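Local coordinates for protein cytokinin riboside 5'-monophosphate phosphoribohydrolase (Corynebacterium glutamicum, PDB 5WQ3) that has a Rossmann-like alpha/beta fold built on a parallel sheet, as in other proteins of the SLOG clan, at residues 47-50 with 51-55. Numbering follows the deposited sequence.
Sequences PWRV and LRIQS
Pro-47 O accepts a bond from Leu-51 N at 3.2 Å and starts a run of i-to-i+4 bonds in the first turns of helix 46-64, far out from the centre of the chain. Next comes Trp-48, whose carbonyl O takes Arg-52 N at 2.9 Å while its indole meets Arg-52 and Leu-51 on the next turn and Trp-42 as well. Its CG stands anti to the backbone N (chi1 -169°), and the ring comes back alongside the following turn. Arg-52 CG lies over one face, 3.9 Å from the centroid of the five-membered ring in a CH-pi contact, and the arginine then bends at chi3 (69°), leaving its guanidinium plane inclined to the indole. Leu-51 CD1 meets the six-membered ring obliquely, 3.9 Å from Trp-48 CE3, and Trp-42 packs edge-to-face against the same indole. Arg-49 follows: its O receives Ile-53 N at 2.8 Å. Its side chain has two conformers, and in one of them CG touches Ile-53 CD1, a contact doubtful for the other. Val-50 contributes mainly backbone, its O bonded to Gln-54 N at 2.9 Å. Arg-52 also reaches Tyr-151, in the loop just before helix 152-162. Apart from the backbone bonds, the contact is apolar in character: methylene groups of Arg-52 do the touching at Trp-48, so it probably depends little on the arginine's charge.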
ATOM      1  N   PRO C  47     -27.153  -6.341  51.281  1.00 18.38           N
ATOM      2  CA  PRO C  47     -28.441  -7.062  51.436  1.00 19.74           C
ATOM      3  C   PRO C  47     -28.478  -8.315  50.636  1.00 20.05           C
ATOM      4  O   PRO C  47     -28.811  -9.387  51.143  1.00 16.52           O
ATOM      5  CB  PRO C  47     -29.485  -6.061  50.940  1.00 18.66           C
ATOM      6  CG  PRO C  47     -28.870  -4.735  51.254  1.00 19.04           C
ATOM      7  CD  PRO C  47     -27.379  -4.946  50.902  1.00 19.50           C
ATOM      8  N   TRP C  48     -28.017  -8.194  49.399  1.00 19.93           N
ATOM      9  CA  TRP C  48     -27.890  -9.350  48.536  1.00 19.48           C
ATOM     10  C   TRP C  48     -26.852 -10.337  49.004  1.00 18.36           C
ATOM     11  O   TRP C  48     -27.028 -11.534  48.865  1.00 17.08           O
ATOM     12  CB  TRP C  48     -27.545  -8.919  47.112  1.00 18.80           C
ATOM     13  CG  TRP C  48     -27.672 -10.082  46.109  1.00 19.45           C
ATOM     14  CD1 TRP C  48     -26.679 -10.662  45.431  1.00 20.29           C
ATOM     15  CD2 TRP C  48     -28.883 -10.763  45.723  1.00 19.57           C
ATOM     16  NE1 TRP C  48     -27.189 -11.672  44.595  1.00 21.27           N
ATOM     17  CE2 TRP C  48     -28.538 -11.753  44.798  1.00 20.76           C
ATOM     18  CE3 TRP C  48     -30.238 -10.633  46.100  1.00 22.39           C
ATOM     19  CZ2 TRP C  48     -29.466 -12.602  44.230  1.00 21.02           C
ATOM     20  CZ3 TRP C  48     -31.163 -11.437  45.489  1.00 23.92           C
ATOM     21  CH2 TRP C  48     -30.776 -12.425  44.563  1.00 24.77           C
ATOM     22  N   ARG C  49     -25.748  -9.843  49.528  0.50 18.62           N
ATOM     23  CA  ARG C  49     -24.739 -10.745  50.076  0.50 21.33           C
ATOM     24  C   ARG C  49     -25.294 -11.657  51.203  0.50 20.04           C
ATOM     25  O   ARG C  49     -25.010 -12.846  51.251  0.50 20.15           O
ATOM     26  CB  ARG C  49     -23.600  -9.930  50.644  0.50 22.78           C
ATOM     27  CG  ARG C  49     -22.618 -10.764  51.417  0.50 26.18           C
ATOM     28  CD  ARG C  49     -21.260 -10.386  50.913  0.50 30.63           C
ATOM     29  NE  ARG C  49     -20.229 -11.245  51.428  0.50 32.75           N
ATOM     30  CZ  ARG C  49     -19.264 -10.785  52.192  0.50 31.30           C
ATOM     31  NH1 ARG C  49     -19.293  -9.516  52.503  0.50 26.00           N
ATOM     32  NH2 ARG C  49     -18.320 -11.613  52.666  0.50 32.49           N
ATOM     33  N   VAL C  50     -26.059 -11.063  52.108  1.00 19.39           N
ATOM     34  CA  VAL C  50     -26.699 -11.825  53.212  1.00 20.05           C
ATOM     35  C   VAL C  50     -27.678 -12.886  52.660  1.00 18.82           C
ATOM     36  O   VAL C  50     -27.687 -14.056  53.107  1.00 16.56           O
ATOM     37  CB  VAL C  50     -27.327 -10.802  54.191  1.00 20.85           C
ATOM     38  CG1 VAL C  50     -28.427 -11.379  55.008  1.00 21.23           C
ATOM     39  CG2 VAL C  50     -26.192 -10.201  55.074  1.00 22.00           C
ATOM     40  N   LEU C  51     -28.483 -12.509  51.659  1.00 19.79           N
ATOM     41  CA  LEU C  51     -29.360 -13.491  51.006  1.00 19.07           C
ATOM     42  C   LEU C  51     -28.558 -14.619  50.355  1.00 17.78           C
ATOM     43  O   LEU C  51     -28.912 -15.806  50.451  1.00 18.48           O
ATOM     44  CB  LEU C  51     -30.266 -12.810  50.008  1.00 20.81           C
ATOM     45  CG  LEU C  51     -31.305 -11.835  50.596  1.00 19.61           C
ATOM     46  CD1 LEU C  51     -32.134 -11.198  49.502  1.00 20.34           C
ATOM     47  CD2 LEU C  51     -32.226 -12.583  51.538  1.00 20.81           C
ATOM     48  N   ARG C  52     -27.482 -14.260  49.674  1.00 18.57           N
ATOM     49  CA  ARG C  52     -26.642 -15.243  49.009  1.00 20.01           C
ATOM     50  C   ARG C  52     -26.004 -16.171  50.023  1.00 17.78           C
ATOM     51  O   ARG C  52     -25.981 -17.397  49.840  1.00 18.00           O
ATOM     52  CB  ARG C  52     -25.533 -14.600  48.233  1.00 21.86           C
ATOM     53  CG  ARG C  52     -25.941 -14.005  46.948  1.00 26.84           C
ATOM     54  CD  ARG C  52     -24.716 -13.775  46.094  1.00 34.21           C
ATOM     55  NE  ARG C  52     -24.089 -14.997  45.608  1.00 33.30           N
ATOM     56  CZ  ARG C  52     -23.122 -14.996  44.665  1.00 42.56           C
ATOM     57  NH1 ARG C  52     -22.596 -16.124  44.210  1.00 38.56           N
ATOM     58  NH2 ARG C  52     -22.704 -13.842  44.131  1.00 48.00           N
ATOM     59  N   ILE C  53     -25.473 -15.584  51.076  1.00 19.75           N
ATOM     60  CA  ILE C  53     -24.943 -16.391  52.219  1.00 19.23           C
ATOM     61  C   ILE C  53     -25.970 -17.390  52.754  1.00 19.76           C
ATOM     62  O   ILE C  53     -25.719 -18.578  52.819  1.00 16.10           O
ATOM     63  CB  ILE C  53     -24.371 -15.477  53.312  1.00 22.02           C
ATOM     64  CG1 ILE C  53     -23.087 -14.783  52.815  1.00 22.04           C
ATOM     65  CG2 ILE C  53     -23.938 -16.245  54.564  1.00 21.77           C
ATOM     66  CD1 ILE C  53     -22.730 -13.602  53.685  1.00 24.97           C
ATOM     67  N   GLN C  54     -27.186 -16.924  53.023  1.00 18.86           N
ATOM     68  CA  GLN C  54     -28.231 -17.764  53.528  1.00 19.27           C
ATOM     69  C   GLN C  54     -28.499 -18.871  52.561  1.00 16.55           C
ATOM     70  O   GLN C  54     -28.716 -20.007  52.916  1.00 19.96           O
ATOM     71  CB  GLN C  54     -29.549 -16.946  53.767  1.00 21.89           C
ATOM     72  CG  GLN C  54     -30.603 -17.847  54.373  1.00 28.07           C
ATOM     73  CD  GLN C  54     -31.950 -17.189  54.732  1.00 36.04           C
ATOM     74  OE1 GLN C  54     -32.925 -17.331  54.017  1.00 40.68           O
ATOM     75  NE2 GLN C  54     -32.002 -16.525  55.873  1.00 59.11           N
ATOM     76  N   SER C  55     -28.452 -18.556  51.314  1.00 17.60           N
ATOM     77  CA  SER C  55     -28.748 -19.502  50.228  1.00 20.22           C
ATOM     78  C   SER C  55     -27.765 -20.651  50.206  1.00 19.79           C
ATOM     79  O   SER C  55     -28.139 -21.796  49.968  1.00 20.95           O
ATOM     80  CB  SER C  55     -28.714 -18.735  48.875  1.00 22.69           C
ATOM     81  OG  SER C  55     -29.182 -19.511  47.797  1.00 26.35           O
TER